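Local coordinates for protein TRAP dicarboxylate transporter, DctP subunit (PDB 4OVS) that binds succinate and, as a periplasmic solute-binding protein of the TRAP family, probably delivers C4-dicarboxylates to a membrane transporter, at residues Lys77-Leu81 / Gly82-Ile86; Gly122-Gly125 / Gln126-Asp130; Lys247-Lys250 / Asp251-Pro254. All coordinates share one frame; numbering follows the deposited sequence.

Contact 1 (Lys77-Leu81 / Gly82-Ile86); sequences KALKL and GNAHI
The carbonyl of Ala-78 turns to the backbone of Asn-83 and Ala-84 as helix 75-81 closes in a Schellman motif, a worked example of how glycine ends a helix and sends the chain off in a new direction. Gly-82 takes the positive phi (83°) at which a beta carbon would collide with the carbonyl oxygen of Leu-81.

Between the two segments the bonds are all backbone. Ala-84 N donates to Ala-78 O at 3.3 Å, and Asn-83 N adds a weak bond to the same oxygen. Gly-82 N binds Leu-79 O at 3.0 Å. Leu-79 O also accepts from the hydroxyl of Ser-241, which ties the helix end to strand 233-241.

The apolar part gathers on the methyl of Ala-84. Leu-79 CD1 reaches it at 3.5 Å, and Ala-78 CB lies against it at 4.0 Å. Beyond this point His-85 leads into Ile-86, which begins the short strand 86-87, paired in parallel with strand 26-31.

On the outer side, the amide of Asn-83 and the side chain of Leu-81 pass at a slant. Both lean back beside their own backbone N (chi1 -62° for Asn-83, -79° for Leu-81), and Asn-83 ND2 rests 3.5 Å from Leu-81 CB.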
loop_
_atom_site.group_PDB
_atom_site.type_symbol
_atom_site.label_atom_id
_atom_site.label_comp_id
_atom_site.label_asym_id
_atom_site.label_seq_id
_atom_site.Cartn_x
_atom_site.Cartn_y
_atom_site.Cartn_z
ATOM N N LYS A 77 -7.766 -3.252 15.396
ATOM C CA LYS A 77 -8.272 -3.571 16.718
ATOM C C LYS A 77 -7.169 -4.283 17.491
ATOM O O LYS A 77 -6.970 -4.068 18.668
ATOM C CB LYS A 77 -9.485 -4.511 16.580
ATOM C CG LYS A 77 -9.948 -5.145 17.889
ATOM C CD LYS A 77 -10.344 -6.617 17.742
ATOM C CE LYS A 77 -11.397 -7.008 18.823
ATOM N NZ LYS A 77 -12.166 -8.272 18.530
ATOM N N ALA A 78 -6.460 -5.168 16.799
ATOM C CA ALA A 78 -5.404 -5.928 17.426
ATOM C C ALA A 78 -4.389 -4.998 18.033
ATOM O O ALA A 78 -3.900 -5.250 19.101
ATOM C CB ALA A 78 -4.716 -6.851 16.384
ATOM N N LEU A 79 -4.034 -3.941 17.315
ATOM C CA LEU A 79 -3.082 -2.972 17.826
ATOM C C LEU A 79 -3.727 -2.200 18.989
ATOM O O LEU A 79 -3.120 -2.022 20.034
ATOM C CB LEU A 79 -2.603 -2.028 16.703
ATOM C CG LEU A 79 -1.180 -2.293 16.151
ATOM C CD1 LEU A 79 -1.027 -3.697 15.715
ATOM C CD2 LEU A 79 -0.842 -1.360 15.004
ATOM N N LYS A 80 -4.981 -1.789 18.840
ATOM C CA LYS A 80 -5.647 -1.108 19.940
ATOM C C LYS A 80 -5.582 -1.916 21.229
ATOM O O LYS A 80 -5.342 -1.366 22.292
ATOM C CB LYS A 80 -7.099 -0.776 19.599
ATOM C CG LYS A 80 -7.226 0.276 18.499
ATOM C CD LYS A 80 -7.258 1.704 19.057
ATOM C CE LYS A 80 -8.040 2.635 18.121
ATOM N NZ LYS A 80 -8.413 3.923 18.785
ATOM N N LEU A 81 -5.779 -3.219 21.131
ATOM C CA LEU A 81 -5.852 -4.077 22.317
ATOM C C LEU A 81 -4.472 -4.547 22.790
ATOM O O LEU A 81 -4.356 -5.106 23.876
ATOM C CB LEU A 81 -6.709 -5.313 22.027
ATOM C CG LEU A 81 -8.226 -5.171 22.041
ATOM C CD1 LEU A 81 -8.670 -4.010 21.213
ATOM C CD2 LEU A 81 -8.894 -6.433 21.524
ATOM N N GLY A 82 -3.442 -4.344 21.971
ATOM C CA GLY A 82 -2.088 -4.809 22.287
ATOM C C GLY A 82 -1.773 -6.261 21.959
ATOM O O GLY A 82 -0.739 -6.818 22.362
ATOM N N ASN A 83 -2.676 -6.898 21.242
ATOM C CA ASN A 83 -2.453 -8.272 20.739
ATOM C C ASN A 83 -1.473 -8.328 19.547
ATOM O O ASN A 83 -0.932 -9.376 19.189
ATOM C CB ASN A 83 -3.794 -8.877 20.371
ATOM C CG ASN A 83 -4.709 -8.974 21.560
ATOM O OD1 ASN A 83 -4.274 -9.329 22.646
ATOM N ND2 ASN A 83 -5.970 -8.631 21.373
ATOM N N ALA A 84 -1.256 -7.191 18.929
ATOM C CA ALA A 84 -0.164 -7.044 17.987
ATOM C C ALA A 84 0.445 -5.698 18.333
ATOM O O ALA A 84 -0.206 -4.859 18.963
ATOM C CB ALA A 84 -0.679 -7.089 16.555
ATOM N N HIS A 85 1.696 -5.504 17.949
ATOM C CA HIS A 85 2.460 -4.385 18.427
ATOM C C HIS A 85 2.823 -3.408 17.340
ATOM O O HIS A 85 2.845 -2.210 17.563
ATOM C CB HIS A 85 3.715 -4.934 19.090
ATOM C CG HIS A 85 3.416 -5.917 20.168
ATOM N ND1 HIS A 85 4.282 -6.923 20.529
ATOM C CD2 HIS A 85 2.350 -6.025 20.997
ATOM C CE1 HIS A 85 3.768 -7.606 21.540
ATOM N NE2 HIS A 85 2.601 -7.075 21.844
ATOM N N ILE A 86 3.151 -3.927 16.164
ATOM C CA ILE A 86 3.649 -3.101 15.063
ATOM C C ILE A 86 2.994 -3.551 13.770
ATOM O O ILE A 86 2.862 -4.744 13.501
ATOM C CB ILE A 86 5.199 -3.146 14.954
ATOM C CG1 ILE A 86 5.828 -2.626 16.233
ATOM C CG2 ILE A 86 5.688 -2.253 13.828
ATOM C CD1 ILE A 86 7.291 -2.527 16.249
#

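Contact 2 (Gly122-Gly125 / Gln126-Asp130); sequences GEVG and QILKD
Gln-126 N takes up Gly-122 O at 3.1 Å and so closes the first turn of helix 123-134 on its N-cap residue. Three further i to i+4 bonds follow. Ile-127 N donates to Glu-123 O, Leu-128 N to Val-124 O, and Lys-129 N to Gly-125 O at 3.1 Å. Gly-125 O also accepts from the hydroxyl of Tyr-142, so two donors grip one helical carbonyl.

One side-chain bond runs along the outer surface. Gln-126 NE2 donates to Asp-130 OD1 at 2.8 Å, the acceptor lying in the amide plane while the nitrogen comes from above the carboxylate plane. The bend of the glutamine at chi2 (66°) swings its amide along the helix to the aspartate one turn on. Lys-129 is extended instead: its CG passes 3.4 Å from Gly-125 O, and its NZ is bonded to Leu-140 O on strand 137-152.

Apolar contacts repeat the same one-turn spacing. Val-124 CG1 meets Leu-128 CD1 at 3.8 Å, the two side chains pointing the same way, and Leu-103 touches both. Val-124 also leans on Leu-324 of helix 317-330. Farther round, Ile-127 CD1 lies loosely beside Glu-123 CG at 4.2 Å.

Buried Val-124 and Leu-128 on one face, with exposed Glu-123, Gln-126 and Asp-130 on the other, mark an amphipathic helix, here lodged between strand 137-152, the loop with Leu-103 and helix 317-330.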
loop_
_atom_site.group_PDB
_atom_site.type_symbol
_atom_site.label_atom_id
_atom_site.label_comp_id
_atom_site.label_asym_id
_atom_site.label_seq_id
_atom_site.Cartn_x
_atom_site.Cartn_y
_atom_site.Cartn_z
ATOM N N GLY A 122 7.611 15.864 4.201
ATOM C CA GLY A 122 7.457 17.295 4.323
ATOM C C GLY A 122 6.193 17.624 5.092
ATOM O O GLY A 122 5.682 16.803 5.861
ATOM N N GLU A 123 5.670 18.817 4.864
ATOM C CA GLU A 123 4.570 19.362 5.666
ATOM C C GLU A 123 3.286 18.506 5.665
ATOM O O GLU A 123 2.706 18.247 6.718
ATOM C CB GLU A 123 4.256 20.763 5.157
ATOM C CG GLU A 123 3.091 21.453 5.840
ATOM C CD GLU A 123 2.784 22.831 5.239
ATOM O OE1 GLU A 123 3.472 23.236 4.269
ATOM O OE2 GLU A 123 1.858 23.504 5.743
ATOM N N VAL A 124 2.840 18.079 4.487
ATOM C CA VAL A 124 1.605 17.293 4.375
ATOM C C VAL A 124 1.764 15.934 5.030
ATOM O O VAL A 124 0.908 15.503 5.808
ATOM C CB VAL A 124 1.171 17.147 2.916
ATOM C CG1 VAL A 124 0.089 16.125 2.770
ATOM C CG2 VAL A 124 0.699 18.487 2.383
ATOM N N GLY A 125 2.863 15.254 4.725
ATOM C CA GLY A 125 3.161 14.018 5.417
ATOM C C GLY A 125 2.990 14.165 6.920
ATOM O O GLY A 125 2.418 13.297 7.566
ATOM N N GLN A 126 3.484 15.264 7.490
ATOM C CA GLN A 126 3.451 15.414 8.954
ATOM C C GLN A 126 2.038 15.670 9.461
ATOM O O GLN A 126 1.654 15.164 10.509
ATOM C CB GLN A 126 4.378 16.535 9.417
ATOM C CG GLN A 126 4.497 16.627 10.926
ATOM C CD GLN A 126 5.170 15.411 11.523
ATOM O OE1 GLN A 126 6.298 15.065 11.169
ATOM N NE2 GLN A 126 4.458 14.724 12.402
ATOM N N ILE A 127 1.263 16.436 8.703
ATOM C CA ILE A 127 -0.119 16.710 9.072
ATOM C C ILE A 127 -0.901 15.410 9.181
ATOM O O ILE A 127 -1.673 15.228 10.115
ATOM C CB ILE A 127 -0.791 17.609 8.057
ATOM C CG1 ILE A 127 -0.436 19.069 8.328
ATOM C CG2 ILE A 127 -2.311 17.440 8.120
ATOM C CD1 ILE A 127 -0.617 19.981 7.105
ATOM N N LEU A 128 -0.714 14.493 8.228
ATOM C CA LEU A 128 -1.461 13.219 8.277
ATOM C C LEU A 128 -0.939 12.271 9.372
ATOM O O LEU A 128 -1.717 11.600 10.021
ATOM C CB LEU A 128 -1.490 12.549 6.917
ATOM C CG LEU A 128 -2.363 13.452 6.049
ATOM C CD1 LEU A 128 -1.889 13.438 4.655
ATOM C CD2 LEU A 128 -3.809 13.070 6.117
ATOM N N LYS A 129 0.366 12.229 9.600
ATOM C CA LYS A 129 0.878 11.489 10.757
ATOM C C LYS A 129 0.190 11.984 12.039
ATOM O O LYS A 129 -0.216 11.212 12.899
ATOM C CB LYS A 129 2.395 11.699 10.929
ATOM C CG LYS A 129 3.283 11.053 9.902
ATOM C CD LYS A 129 4.723 11.082 10.357
ATOM C CE LYS A 129 5.625 10.539 9.298
ATOM N NZ LYS A 129 7.066 10.463 9.722
ATOM N N ASP A 130 0.108 13.297 12.179
ATOM C CA ASP A 130 -0.380 13.865 13.430
ATOM C C ASP A 130 -1.827 13.444 13.680
ATOM O O ASP A 130 -2.244 13.205 14.817
ATOM C CB ASP A 130 -0.236 15.391 13.433
ATOM C CG ASP A 130 1.214 15.846 13.598
ATOM O OD1 ASP A 130 2.122 15.006 13.845
ATOM O OD2 ASP A 130 1.447 17.075 13.509
#

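Contact 3 (Lys247-Lys250 / Asp251-Pro254); sequences KFPK and DLKP
Phe-248 and Leu-252 meet at about a right angle, with CE2 of the ring 3.5 Å from Leu-252 CB. This is the closest apolar approach between 247-250 and 251-254. The phenylalanine has its CG anti to the backbone N (chi1 -169°), which carries the ring across to the start of the next helix. Lys-253 runs past it in the opposite sense and sets CG at the ring edge, 3.9 Å from CD2. One face of the ring is met by CD of Pro-249, and CB of that proline in turn lies 4.2 Å from Leu-252 CD1. With an alanine in place of Phe-248, Leu-252 CB and Lys-253 CG would lose the ring they lie against, and a gap would probably open between the two segments.

This is a helix-to-helix connection: Phe-248 is the first residue to leave helical geometry after helix 242-247, and the chain turns and enters the long helix 253-289. Ile-28 and Tyr-26 of strand 26-31 lie against this corner, the first on Phe-248 and the second on Pro-249 and Leu-252.

Backbone bonds fasten the turn. Leu-252 N donates to Pro-249 O at 2.9 Å. Lys-253 N is shared between weak bonds to Pro-249 O and Lys-250 O. Pro-254 has no N-H to offer, and its CD sits 3.3 Å from Lys-250 O.

The charged end of Lys-253 folds back to the preceding helix, where NZ is hydrogen-bonded to Trp-245 O and also makes a cation-pi contact with the Trp-245 ring.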
loop_
_atom_site.group_PDB
_atom_site.type_symbol
_atom_site.label_atom_id
_atom_site.label_comp_id
_atom_site.label_asym_id
_atom_site.label_seq_id
_atom_site.Cartn_x
_atom_site.Cartn_y
_atom_site.Cartn_z
ATOM N N LYS A 247 3.840 0.672 27.753
ATOM C CA LYS A 247 4.419 -0.337 28.639
ATOM C C LYS A 247 5.856 -0.739 28.329
ATOM O O LYS A 247 6.519 -1.302 29.183
ATOM C CB LYS A 247 3.605 -1.631 28.550
ATOM C CG LYS A 247 2.207 -1.595 29.193
ATOM C CD LYS A 247 1.354 -2.827 28.739
ATOM C CE LYS A 247 2.059 -4.186 29.018
ATOM N NZ LYS A 247 1.360 -5.393 28.434
ATOM N N PHE A 248 6.330 -0.512 27.105
ATOM C CA PHE A 248 7.630 -1.063 26.694
ATOM C C PHE A 248 8.715 -0.333 27.459
ATOM O O PHE A 248 8.618 0.856 27.685
ATOM C CB PHE A 248 7.829 -0.903 25.205
ATOM C CG PHE A 248 9.003 -1.669 24.648
ATOM C CD1 PHE A 248 8.935 -3.049 24.490
ATOM C CD2 PHE A 248 10.152 -0.999 24.252
ATOM C CE1 PHE A 248 9.991 -3.747 23.963
ATOM C CE2 PHE A 248 11.236 -1.686 23.737
ATOM C CZ PHE A 248 11.145 -3.080 23.566
ATOM N N PRO A 249 9.741 -1.066 27.888
ATOM C CA PRO A 249 10.734 -0.490 28.783
ATOM C C PRO A 249 11.543 0.683 28.214
ATOM O O PRO A 249 12.082 0.665 27.117
ATOM C CB PRO A 249 11.622 -1.692 29.156
ATOM C CG PRO A 249 10.745 -2.889 28.951
ATOM C CD PRO A 249 9.806 -2.542 27.831
ATOM N N LYS A 250 11.630 1.731 29.024
ATOM C CA LYS A 250 12.166 3.006 28.563
ATOM C C LYS A 250 13.571 2.886 28.022
ATOM O O LYS A 250 13.895 3.551 27.061
ATOM C CB LYS A 250 12.129 4.038 29.699
ATOM C CG LYS A 250 12.657 5.389 29.330
ATOM C CD LYS A 250 12.339 6.399 30.443
ATOM C CE LYS A 250 13.113 7.713 30.298
ATOM N NZ LYS A 250 14.536 7.593 30.757
ATOM N N ASP A 251 14.396 2.045 28.633
ATOM C CA ASP A 251 15.777 1.903 28.207
ATOM C C ASP A 251 15.952 1.106 26.920
ATOM O O ASP A 251 17.021 1.170 26.319
ATOM C CB ASP A 251 16.642 1.269 29.299
ATOM C CG ASP A 251 17.017 2.246 30.414
ATOM O OD1 ASP A 251 17.958 3.061 30.219
ATOM O OD2 ASP A 251 16.376 2.173 31.496
ATOM N N LEU A 252 14.930 0.357 26.490
ATOM C CA LEU A 252 14.998 -0.387 25.237
ATOM C C LEU A 252 14.339 0.385 24.064
ATOM O O LEU A 252 14.517 0.027 22.936
ATOM C CB LEU A 252 14.340 -1.779 25.381
ATOM C CG LEU A 252 15.028 -2.666 26.426
ATOM C CD1 LEU A 252 14.237 -3.885 26.748
ATOM C CD2 LEU A 252 16.399 -3.071 25.945
ATOM N N LYS A 253 13.596 1.455 24.343
ATOM C CA LYS A 253 12.910 2.174 23.270
ATOM C C LYS A 253 13.840 2.773 22.241
ATOM O O LYS A 253 13.549 2.693 21.033
ATOM C CB LYS A 253 12.068 3.304 23.861
ATOM C CG LYS A 253 10.713 2.830 24.358
ATOM C CD LYS A 253 9.957 3.906 25.079
ATOM C CE LYS A 253 8.487 3.816 24.814
ATOM N NZ LYS A 253 7.645 4.160 25.974
ATOM N N PRO A 254 14.942 3.412 22.698
ATOM C CA PRO A 254 15.876 4.008 21.718
ATOM C C PRO A 254 16.370 3.002 20.650
ATOM O O PRO A 254 16.459 3.378 19.474
ATOM C CB PRO A 254 17.029 4.514 22.584
ATOM C CG PRO A 254 16.355 4.773 23.988
ATOM C CD PRO A 254 15.403 3.585 24.079
#

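Overall arrangement
The contacts follow one another along the chain without touching. Contacts 1 and 3 are the closest pair, centres about 17 Å and nearest atoms about 7 Å apart; Ile-28 of strand 26-31 touches both His-85 and Phe-248, and both meet the ring of Phe-244. Contact 2 lies about 23 Å from contact 1 and about 25 Å from contact 3, centre to centre; strand 137-152 relates it to contact 1, through Tyr-142 and Phe-137. Side chain to side chain, the succinate-binding Lys-93, Lys-40 and Tyr-236 are about 10, 10 and 11 Å from Leu-79, Ile-86 and Lys-129 respectively; the side chain of Leu-79 is about 13 Å from bound succinate. Contact 3 is remote from it.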